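Local coordinates for putative integron gene cassette protein (Uncultured bacterium, PDB 3GHJ) that is of unknown function but belongs to the glyoxalase, bleomycin-resistance and dioxygenase superfamily and assembles as a two-chain unit, at residues A[94-102]-A[115-126]; A[59-67]-A[74-82]. The protein carries 1 engineered substitution. All coordinates share one frame; numbering follows the deposited sequence.

Contact 1 (A[94-102]-A[115-126]); sequences EKSEIEPLK and PVNQEWMQAVSL. Engineered in segment 115-126: Gln118 (natural residue Leu).
In the second beta-alpha-beta-beta-beta unit of this vicinal-oxygen-chelate-type fold, helix 98-107 packs against one face of its own sheet, and Ile98 on the helix meets Pro115, Val124 and Leu126 on the hairpin of strands 113-118 and 123-129. The short segments 98-102 and 123-126 run nearly parallel, 6° apart, with their axes 9.7 Å from each other. Ile98 spreads its branches over this face. With chi1 at -71°, CG1 lies anti to the carbonyl carbon and CG2 anti to the backbone N, which places CG2 3.9 Å from Pro115 CB and 4.0 Å from Leu126 CD2, while CG1 turns to Val124 CG1 at 4.1 Å. The Ile98 and Leu126 side chains, coming from helix and strand, pass one another, and Leu126 CD1 reaches the helix backbone, 3.4 Å from Ile98 O, with the CB atoms of Leu101 and Lys102 nearby. The same sheet carries the floor on under the helix: Ile98 also touches Ala140 and Val93, and Leu101 touches Phe138 and Val93.

Charged chains border this apolar centre. The Pro115 ring, which follows a cis peptide bond, is crossed at about a right angle by both Glu99 and Lys102; Glu99 OE2 sits 3.6 Å from Pro115 CG, and the Lys102 ammonium bonds Gly114 O. Within the hairpin, Gln118 is paired with both Gln122 and Ala123, a G1 beta bulge, and the engineered Gln118 gives an in-plane N-H from NE2 to Ser125 OG at 3.2 Å. Beyond the bulge the turn meets the second subunit, where Arg71 of that chain bonds Met121 O. The extended chain of Lys95 runs past Val124 CG2 to this turn and ends in a weak hydrogen bond from NZ to Gln122 O, 3.3 Å long.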
loop_
_atom_site.group_PDB
_atom_site.type_symbol
_atom_site.label_atom_id
_atom_site.label_comp_id
_atom_site.label_asym_id
_atom_site.label_seq_id
_atom_site.Cartn_x
_atom_site.Cartn_y
_atom_site.Cartn_z
ATOM N N GLU A 94 -13.115 -1.668 10.527
ATOM C CA GLU A 94 -14.125 -2.638 10.936
ATOM C C GLU A 94 -15.430 -2.411 10.177
ATOM O O GLU A 94 -15.780 -1.270 9.864
ATOM C CB GLU A 94 -14.365 -2.532 12.442
ATOM C CG GLU A 94 -13.171 -2.970 13.281
ATOM C CD GLU A 94 -13.260 -2.507 14.723
ATOM O OE1 GLU A 94 -14.029 -1.565 15.007
ATOM O OE2 GLU A 94 -12.550 -3.083 15.574
ATOM N N LYS A 95 -16.156 -3.485 9.875
ATOM C CA LYS A 95 -17.412 -3.355 9.144
ATOM C C LYS A 95 -18.396 -2.438 9.873
ATOM O O LYS A 95 -19.098 -1.642 9.246
ATOM C CB LYS A 95 -18.063 -4.723 8.897
ATOM C CG LYS A 95 -17.383 -5.544 7.805
ATOM C CD LYS A 95 -18.188 -6.789 7.454
ATOM C CE LYS A 95 -17.625 -7.465 6.208
ATOM N NZ LYS A 95 -18.272 -8.781 5.948
ATOM N N SER A 96 -18.430 -2.550 11.197
ATOM C CA SER A 96 -19.347 -1.745 12.006
ATOM C C SER A 96 -19.015 -0.258 11.987
ATOM O O SER A 96 -19.831 0.567 12.394
ATOM C CB SER A 96 -19.344 -2.237 13.451
ATOM O OG SER A 96 -18.061 -2.073 14.030
ATOM N N GLU A 97 -17.819 0.092 11.522
ATOM C CA GLU A 97 -17.395 1.489 11.485
ATOM C C GLU A 97 -17.565 2.150 10.117
ATOM O O GLU A 97 -17.241 3.328 9.952
ATOM C CB GLU A 97 -15.948 1.628 11.971
ATOM C CG GLU A 97 -15.759 1.204 13.420
ATOM C CD GLU A 97 -16.562 2.046 14.397
ATOM O OE1 GLU A 97 -16.861 3.216 14.078
ATOM O OE2 GLU A 97 -16.887 1.537 15.492
ATOM N N ILE A 98 -18.087 1.406 9.148
ATOM C CA ILE A 98 -18.290 1.935 7.803
ATOM C C ILE A 98 -19.161 3.202 7.791
ATOM O O ILE A 98 -18.767 4.221 7.234
ATOM C CB ILE A 98 -18.856 0.840 6.848
ATOM C CG1 ILE A 98 -17.767 -0.214 6.530
ATOM C CG2 ILE A 98 -19.438 1.455 5.577
ATOM C CD1 ILE A 98 -16.661 0.293 5.587
ATOM N N GLU A 99 -20.334 3.165 8.416
ATOM C CA GLU A 99 -21.171 4.362 8.374
ATOM C C GLU A 99 -20.594 5.546 9.172
ATOM O O GLU A 99 -20.609 6.681 8.687
ATOM C CB GLU A 99 -22.613 4.046 8.787
ATOM C CG GLU A 99 -23.307 3.015 7.880
ATOM C CD GLU A 99 -23.673 3.535 6.483
ATOM O OE1 GLU A 99 -23.696 4.765 6.258
ATOM O OE2 GLU A 99 -23.958 2.689 5.609
ATOM N N PRO A 100 -20.067 5.300 10.385
ATOM C CA PRO A 100 -19.423 6.414 11.093
ATOM C C PRO A 100 -18.275 7.032 10.294
ATOM O O PRO A 100 -18.124 8.254 10.296
ATOM C CB PRO A 100 -18.898 5.769 12.377
ATOM C CG PRO A 100 -19.797 4.582 12.590
ATOM C CD PRO A 100 -20.225 4.104 11.235
ATOM N N LEU A 101 -17.479 6.211 9.614
ATOM C CA LEU A 101 -16.336 6.757 8.888
ATOM C C LEU A 101 -16.792 7.550 7.669
ATOM O O LEU A 101 -16.241 8.619 7.363
ATOM C CB LEU A 101 -15.383 5.633 8.474
ATOM C CG LEU A 101 -14.519 5.100 9.612
ATOM C CD1 LEU A 101 -13.899 3.769 9.203
ATOM C CD2 LEU A 101 -13.449 6.114 9.997
ATOM N N LYS A 102 -17.792 7.029 6.964
ATOM C CA LYS A 102 -18.383 7.768 5.851
ATOM C C LYS A 102 -18.866 9.146 6.299
ATOM O O LYS A 102 -18.561 10.164 5.670
ATOM C CB LYS A 102 -19.534 6.979 5.231
ATOM C CG LYS A 102 -20.301 7.755 4.170
ATOM C CD LYS A 102 -21.318 6.860 3.499
ATOM C CE LYS A 102 -22.127 7.616 2.460
ATOM N NZ LYS A 102 -23.188 6.740 1.881
ATOM N N PRO A 115 -21.441 2.739 1.025
ATOM C CA PRO A 115 -20.712 1.469 0.943
ATOM C C PRO A 115 -21.014 0.644 -0.301
ATOM O O PRO A 115 -22.151 0.591 -0.777
ATOM C CB PRO A 115 -21.159 0.715 2.197
ATOM C CG PRO A 115 -22.445 1.369 2.618
ATOM C CD PRO A 115 -22.349 2.792 2.189
ATOM N N VAL A 116 -19.972 0.005 -0.817
ATOM C CA VAL A 116 -20.082 -0.923 -1.924
ATOM C C VAL A 116 -19.784 -2.316 -1.394
ATOM O O VAL A 116 -18.722 -2.552 -0.813
ATOM C CB VAL A 116 -19.040 -0.605 -3.001
ATOM C CG1 VAL A 116 -19.059 -1.673 -4.095
ATOM C CG2 VAL A 116 -19.269 0.785 -3.572
ATOM N N ASN A 117 -20.712 -3.246 -1.583
ATOM C CA ASN A 117 -20.482 -4.622 -1.177
ATOM C C ASN A 117 -19.577 -5.330 -2.176
ATOM O O ASN A 117 -19.783 -5.237 -3.384
ATOM C CB ASN A 117 -21.807 -5.379 -1.042
ATOM C CG ASN A 117 -22.567 -5.004 0.217
ATOM O OD1 ASN A 117 -21.978 -4.578 1.212
ATOM N ND2 ASN A 117 -23.884 -5.170 0.181
ATOM N N GLN A 118 -18.555 -6.004 -1.659
ATOM C CA GLN A 118 -17.657 -6.814 -2.472
ATOM C C GLN A 118 -17.948 -8.263 -2.134
ATOM O O GLN A 118 -17.259 -8.871 -1.314
ATOM C CB GLN A 118 -16.198 -6.495 -2.133
ATOM C CG GLN A 118 -15.882 -5.004 -2.082
ATOM C CD GLN A 118 -15.801 -4.377 -3.463
ATOM O OE1 GLN A 118 -16.105 -5.019 -4.468
ATOM N NE2 GLN A 118 -15.386 -3.116 -3.516
ATOM N N GLU A 119 -19.002 -8.800 -2.741
ATOM C CA GLU A 119 -19.503 -10.120 -2.376
ATOM C C GLU A 119 -18.423 -11.186 -2.508
ATOM O O GLU A 119 -18.248 -12.018 -1.613
ATOM C CB GLU A 119 -20.716 -10.490 -3.235
ATOM C CG GLU A 119 -21.952 -9.634 -2.982
ATOM C CD GLU A 119 -23.116 -9.975 -3.898
ATOM O OE1 GLU A 119 -22.923 -10.746 -4.862
ATOM O OE2 GLU A 119 -24.230 -9.467 -3.649
ATOM N N TRP A 120 -17.680 -11.143 -3.608
ATOM C CA TRP A 120 -16.692 -12.181 -3.875
ATOM C C TRP A 120 -15.636 -12.292 -2.780
ATOM O O TRP A 120 -15.091 -13.364 -2.559
ATOM C CB TRP A 120 -16.059 -12.023 -5.263
ATOM C CG TRP A 120 -15.234 -10.782 -5.453
ATOM C CD1 TRP A 120 -15.665 -9.578 -5.935
ATOM C CD2 TRP A 120 -13.833 -10.630 -5.190
ATOM N NE1 TRP A 120 -14.620 -8.687 -5.982
ATOM C CE2 TRP A 120 -13.486 -9.306 -5.527
ATOM C CE3 TRP A 120 -12.840 -11.484 -4.700
ATOM C CZ2 TRP A 120 -12.186 -8.814 -5.393
ATOM C CZ3 TRP A 120 -11.543 -10.991 -4.564
ATOM C CH2 TRP A 120 -11.234 -9.667 -4.909
HETATM N N MSE A 121 -15.359 -11.196 -2.076
HETATM C CA MSE A 121 -14.378 -11.253 -0.995
HETATM C C MSE A 121 -14.995 -11.003 0.378
HETATM O O MSE A 121 -14.281 -10.791 1.358
HETATM C CB MSE A 121 -13.209 -10.294 -1.256
HETATM C CG MSE A 121 -13.621 -8.873 -1.561
HETATM SE SE MSE A 121 -12.096 -7.646 -1.871
HETATM C CE MSE A 121 -11.328 -7.543 -0.077
ATOM N N GLN A 122 -16.322 -11.058 0.445
ATOM C CA GLN A 122 -17.044 -10.810 1.690
ATOM C C GLN A 122 -16.540 -9.538 2.364
ATOM O O GLN A 122 -16.178 -9.548 3.538
ATOM C CB GLN A 122 -16.909 -11.998 2.648
ATOM C CG GLN A 122 -17.495 -13.306 2.125
ATOM C CD GLN A 122 -16.511 -14.099 1.284
ATOM O OE1 GLN A 122 -15.301 -14.042 1.504
ATOM N NE2 GLN A 122 -17.028 -14.855 0.322
ATOM N N ALA A 123 -16.518 -8.446 1.608
ATOM C CA ALA A 123 -15.990 -7.184 2.109
ATOM C C ALA A 123 -16.938 -6.043 1.795
ATOM O O ALA A 123 -17.835 -6.173 0.957
ATOM C CB ALA A 123 -14.615 -6.909 1.494
ATOM N N VAL A 124 -16.723 -4.917 2.472
ATOM C CA VAL A 124 -17.467 -3.689 2.223
ATOM C C VAL A 124 -16.454 -2.563 2.042
ATOM O O VAL A 124 -15.501 -2.465 2.812
ATOM C CB VAL A 124 -18.378 -3.335 3.416
ATOM C CG1 VAL A 124 -19.147 -2.056 3.124
ATOM C CG2 VAL A 124 -19.334 -4.481 3.714
ATOM N N SER A 125 -16.654 -1.724 1.030
ATOM C CA SER A 125 -15.701 -0.655 0.742
ATOM C C SER A 125 -16.337 0.720 0.714
ATOM O O SER A 125 -17.493 0.883 0.311
ATOM C CB SER A 125 -15.024 -0.879 -0.608
ATOM O OG SER A 125 -14.295 -2.093 -0.636
ATOM N N LEU A 126 -15.575 1.719 1.141
ATOM C CA LEU A 126 -15.891 3.109 0.881
ATOM C C LEU A 126 -14.792 3.690 0.022
ATOM O O LEU A 126 -13.622 3.364 0.220
ATOM C CB LEU A 126 -15.927 3.914 2.172
ATOM C CG LEU A 126 -17.008 3.549 3.181
ATOM C CD1 LEU A 126 -16.737 4.298 4.463
ATOM C CD2 LEU A 126 -18.382 3.907 2.599
#

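Contact 2 (A[59-67]-A[74-82])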
loop_
_atom_site.group_PDB
_atom_site.type_symbol
_atom_site.label_atom_id
_atom_site.label_comp_id
_atom_site.label_asym_id
_atom_site.label_seq_id
_atom_site.Cartn_x
_atom_site.Cartn_y
_atom_site.Cartn_z
ATOM N N SER A 59 11.974 17.810 5.205
ATOM C CA SER A 59 11.720 18.989 4.381
ATOM C C SER A 59 12.740 19.128 3.257
ATOM O O SER A 59 12.526 19.874 2.302
ATOM C CB SER A 59 11.705 20.258 5.240
ATOM O OG SER A 59 10.567 20.289 6.083
ATOM N N ALA A 60 13.848 18.404 3.374
ATOM C CA ALA A 60 14.882 18.426 2.350
ATOM C C ALA A 60 14.429 17.685 1.098
ATOM O O ALA A 60 14.359 18.268 0.016
ATOM C CB ALA A 60 16.174 17.825 2.884
ATOM N N ARG A 61 14.124 16.401 1.251
ATOM C CA ARG A 61 13.673 15.588 0.129
ATOM C C ARG A 61 12.206 15.843 -0.178
ATOM O O ARG A 61 11.688 15.364 -1.184
ATOM C CB ARG A 61 13.890 14.100 0.411
ATOM C CG ARG A 61 15.348 13.678 0.431
ATOM C CD ARG A 61 15.486 12.170 0.347
ATOM N NE ARG A 61 14.922 11.503 1.516
ATOM C CZ ARG A 61 14.856 10.184 1.662
ATOM N NH1 ARG A 61 15.318 9.386 0.708
ATOM N NH2 ARG A 61 14.328 9.662 2.761
ATOM N N ARG A 62 11.542 16.595 0.697
ATOM C CA ARG A 62 10.110 16.843 0.567
ATOM C C ARG A 62 9.317 15.548 0.728
ATOM O O ARG A 62 8.448 15.236 -0.086
ATOM C CB ARG A 62 9.792 17.515 -0.768
ATOM C CG ARG A 62 10.506 18.845 -0.964
ATOM C CD ARG A 62 10.004 19.879 0.027
ATOM N NE ARG A 62 8.663 20.349 -0.314
ATOM C CZ ARG A 62 7.874 21.029 0.513
ATOM N NH1 ARG A 62 8.287 21.314 1.739
ATOM N NH2 ARG A 62 6.671 21.416 0.113
ATOM N N TRP A 63 9.630 14.802 1.783
ATOM C CA TRP A 63 8.919 13.572 2.125
ATOM C C TRP A 63 8.390 13.691 3.544
ATOM O O TRP A 63 9.015 14.323 4.401
ATOM C CB TRP A 63 9.857 12.369 2.069
ATOM C CG TRP A 63 10.352 11.978 0.694
ATOM C CD1 TRP A 63 10.236 12.694 -0.460
ATOM C CD2 TRP A 63 11.063 10.782 0.357
ATOM N NE1 TRP A 63 10.823 12.009 -1.502
ATOM C CE2 TRP A 63 11.340 10.833 -1.025
ATOM C CE3 TRP A 63 11.489 9.668 1.090
ATOM C CZ2 TRP A 63 12.021 9.812 -1.690
ATOM C CZ3 TRP A 63 12.166 8.655 0.428
ATOM C CH2 TRP A 63 12.425 8.735 -0.948
ATOM N N ASN A 64 7.249 13.067 3.805
ATOM C CA ASN A 64 6.702 13.011 5.155
ATOM C C ASN A 64 6.242 11.591 5.441
ATOM O O ASN A 64 5.331 11.086 4.780
ATOM C CB ASN A 64 5.552 14.007 5.319
ATOM C CG ASN A 64 5.220 14.287 6.781
ATOM O OD1 ASN A 64 5.872 13.769 7.684
ATOM N ND2 ASN A 64 4.196 15.109 7.013
ATOM N N PHE A 65 6.892 10.947 6.406
ATOM C CA PHE A 65 6.571 9.587 6.830
ATOM C C PHE A 65 5.576 9.679 7.972
ATOM O O PHE A 65 5.904 10.211 9.042
ATOM C CB PHE A 65 7.828 8.870 7.353
ATOM C CG PHE A 65 8.932 8.721 6.338
ATOM C CD1 PHE A 65 9.724 9.807 5.978
ATOM C CD2 PHE A 65 9.211 7.476 5.783
ATOM C CE1 PHE A 65 10.759 9.656 5.063
ATOM C CE2 PHE A 65 10.247 7.318 4.867
ATOM C CZ PHE A 65 11.018 8.407 4.510
ATOM N N LEU A 66 4.370 9.162 7.754
ATOM C CA LEU A 66 3.275 9.256 8.721
ATOM C C LEU A 66 2.829 7.872 9.175
ATOM O O LEU A 66 2.789 6.934 8.372
ATOM C CB LEU A 66 2.088 9.990 8.097
ATOM C CG LEU A 66 2.359 11.427 7.660
ATOM C CD1 LEU A 66 1.140 11.949 6.938
ATOM C CD2 LEU A 66 2.722 12.316 8.860
ATOM N N TRP A 67 2.470 7.739 10.445
ATOM C CA TRP A 67 2.078 6.458 11.017
ATOM C C TRP A 67 0.577 6.240 10.995
ATOM O O TRP A 67 -0.205 7.145 11.311
ATOM C CB TRP A 67 2.525 6.353 12.478
ATOM C CG TRP A 67 3.996 6.241 12.693
ATOM C CD1 TRP A 67 4.856 7.247 13.030
ATOM C CD2 TRP A 67 4.785 5.047 12.608
ATOM N NE1 TRP A 67 6.130 6.753 13.161
ATOM C CE2 TRP A 67 6.114 5.404 12.915
ATOM C CE3 TRP A 67 4.495 3.709 12.312
ATOM C CZ2 TRP A 67 7.157 4.476 12.920
ATOM C CZ3 TRP A 67 5.527 2.786 12.322
ATOM C CH2 TRP A 67 6.847 3.174 12.628
HETATM N N MSE A 74 2.115 2.680 7.582
HETATM C CA MSE A 74 2.792 3.938 7.310
HETATM C C MSE A 74 2.476 4.409 5.905
HETATM O O MSE A 74 2.365 3.602 4.980
HETATM C CB MSE A 74 4.299 3.764 7.471
HETATM C CG MSE A 74 5.164 4.950 7.068
HETATM SE SE MSE A 74 7.014 4.757 7.683
HETATM C CE MSE A 74 6.726 5.263 9.521
ATOM N N VAL A 75 2.254 5.709 5.741
ATOM C CA VAL A 75 2.280 6.285 4.409
ATOM C C VAL A 75 3.485 7.200 4.328
ATOM O O VAL A 75 3.845 7.856 5.307
ATOM C CB VAL A 75 0.990 7.060 4.045
ATOM C CG1 VAL A 75 -0.199 6.111 3.958
ATOM C CG2 VAL A 75 0.731 8.180 5.036
ATOM N N VAL A 76 4.130 7.211 3.171
ATOM C CA VAL A 76 5.226 8.133 2.907
ATOM C C VAL A 76 4.787 9.095 1.813
ATOM O O VAL A 76 4.702 8.726 0.642
ATOM C CB VAL A 76 6.529 7.418 2.475
ATOM C CG1 VAL A 76 7.680 8.434 2.413
ATOM C CG2 VAL A 76 6.861 6.276 3.431
ATOM N N LEU A 77 4.475 10.326 2.195
ATOM C CA LEU A 77 4.090 11.319 1.211
ATOM C C LEU A 77 5.353 11.864 0.562
ATOM O O LEU A 77 6.303 12.220 1.257
ATOM C CB LEU A 77 3.303 12.452 1.874
ATOM C CG LEU A 77 2.102 12.043 2.735
ATOM C CD1 LEU A 77 1.439 13.289 3.307
ATOM C CD2 LEU A 77 1.093 11.227 1.932
ATOM N N GLN A 78 5.377 11.906 -0.765
ATOM C CA GLN A 78 6.562 12.374 -1.485
ATOM C C GLN A 78 6.144 13.426 -2.491
ATOM O O GLN A 78 5.373 13.140 -3.398
ATOM C CB GLN A 78 7.228 11.202 -2.207
ATOM C CG GLN A 78 7.665 10.097 -1.259
ATOM C CD GLN A 78 8.221 8.876 -1.968
ATOM O OE1 GLN A 78 9.143 8.223 -1.473
ATOM N NE2 GLN A 78 7.657 8.554 -3.120
ATOM N N GLU A 79 6.633 14.649 -2.331
ATOM C CA GLU A 79 6.224 15.709 -3.233
ATOM C C GLU A 79 6.801 15.538 -4.633
ATOM O O GLU A 79 8.006 15.338 -4.803
ATOM C CB GLU A 79 6.614 17.076 -2.677
ATOM C CG GLU A 79 5.944 18.233 -3.390
ATOM C CD GLU A 79 6.268 19.557 -2.736
ATOM O OE1 GLU A 79 7.396 20.057 -2.934
ATOM O OE2 GLU A 79 5.400 20.090 -2.020
ATOM N N GLU A 80 5.929 15.610 -5.615
ATOM C CA GLU A 80 6.272 15.541 -7.038
ATOM C C GLU A 80 5.357 16.501 -7.794
ATOM O O GLU A 80 4.186 16.279 -7.830
ATOM C CB GLU A 80 6.028 14.117 -7.532
ATOM C CG GLU A 80 7.107 13.180 -7.202
ATOM C CD GLU A 80 7.387 12.135 -8.309
ATOM O OE1 GLU A 80 6.459 11.789 -9.110
ATOM O OE2 GLU A 80 8.541 11.666 -8.326
ATOM N N LYS A 81 5.895 17.559 -8.383
ATOM C CA LYS A 81 5.066 18.567 -9.032
ATOM C C LYS A 81 4.733 18.279 -10.497
ATOM O O LYS A 81 3.910 18.973 -11.092
ATOM C CB LYS A 81 5.694 19.952 -8.863
ATOM C CG LYS A 81 5.908 20.323 -7.404
ATOM C CD LYS A 81 6.236 21.790 -7.229
ATOM C CE LYS A 81 6.189 22.180 -5.759
ATOM N NZ LYS A 81 6.477 23.626 -5.550
ATOM N N GLU A 82 5.388 17.304 -11.099
ATOM C CA GLU A 82 5.119 16.887 -12.469
ATOM C C GLU A 82 4.657 15.420 -12.622
ATOM O O GLU A 82 4.841 14.622 -11.747
ATOM C CB GLU A 82 6.385 17.187 -13.315
ATOM C CG GLU A 82 6.949 18.653 -13.109
ATOM C CD GLU A 82 7.727 19.251 -14.307
ATOM O OE1 GLU A 82 8.380 18.513 -15.076
ATOM O OE2 GLU A 82 7.716 20.474 -14.431
HETATM O O HOH W 1 10.029 14.181 -3.218
#
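Strands 63-68 and 73-79 form an antiparallel beta hairpin at the middle of the first four-stranded sheet, with cross-strand side-chain pairs along both faces. Asn64 with Leu77 and Leu66 with Val75 are the hydrogen-bonded pairs. Trp63 with Gln78, Phe65 with Val76 and Trp67 with Met74 are non-hydrogen-bonded pairs, and their side chains share one face. There Gln78 lies alongside Trp63 in a CH-pi contact, its CG 3.6 Å from the centroid of the five-membered ring and almost on the normal. The Arg61 guanidinium covers the opposite face of the indole, which thus lies between it and the aliphatic part of Gln78. Val76 CG1 sits over the Phe65 ring, 3.8 Å from its centroid. Met74, a selenomethionine, serves two rings: CG is anti to the backbone N (chi1 173°) and the chain bends at chi3 (-79°), which lays CE over the centre of the Trp67 six-membered ring, 3.4 Å from its centroid, in a CH-pi contact. Met74 SE makes Met-aromatic contacts, at the edge of Phe65, 4.0 Å from CD2, and above the same Trp67 ring, 5.1 Å from its centroid. Trp120 of the second subunit meets the Phe65 ring edge-to-face.

On the other face Leu66 CD1 touches Leu77 CD1 at 3.9 Å, and both leucines pack on Tyr46 of helix 39-49. Where the strands run out, Arg62 and Glu79 lie side by side in a two-nitrogen salt bridge, the Arg62 chain bent at chi2 and chi3. Arg62 NH2 also forms a salt bridge with Glu40, and the Leu39 N-H bonds Glu79 OE2. Arg62 NH2 meets Glu79 OE2 on the syn side at 2.8 Å but 32° out of the carboxylate plane; NE, in the guanidinium plane, approaches Glu79 OE1 at 2.9 Å from farther above it.

How the contacts relate
Contact 2 closes within the first sheet before contact 1 begins in the second, and the two lie on opposite sides of the chain's centre. Their centres are 29 Å apart and their nearest atoms about 13 Å, so neither touches the other within the chain. The two sheets have the same strand order, 1-4-3-2, as in the paired units of the glyoxalase and bleomycin-resistance family; contact 1 packs a helix on one, contact 2 pairs the two strands of a hairpin in the other. The link comes through the dimer: Trp120 in 115-126 of one subunit meets Phe65 and Met74 in the 59-67 and 74-82 segments of the other. No active site is assigned to this protein.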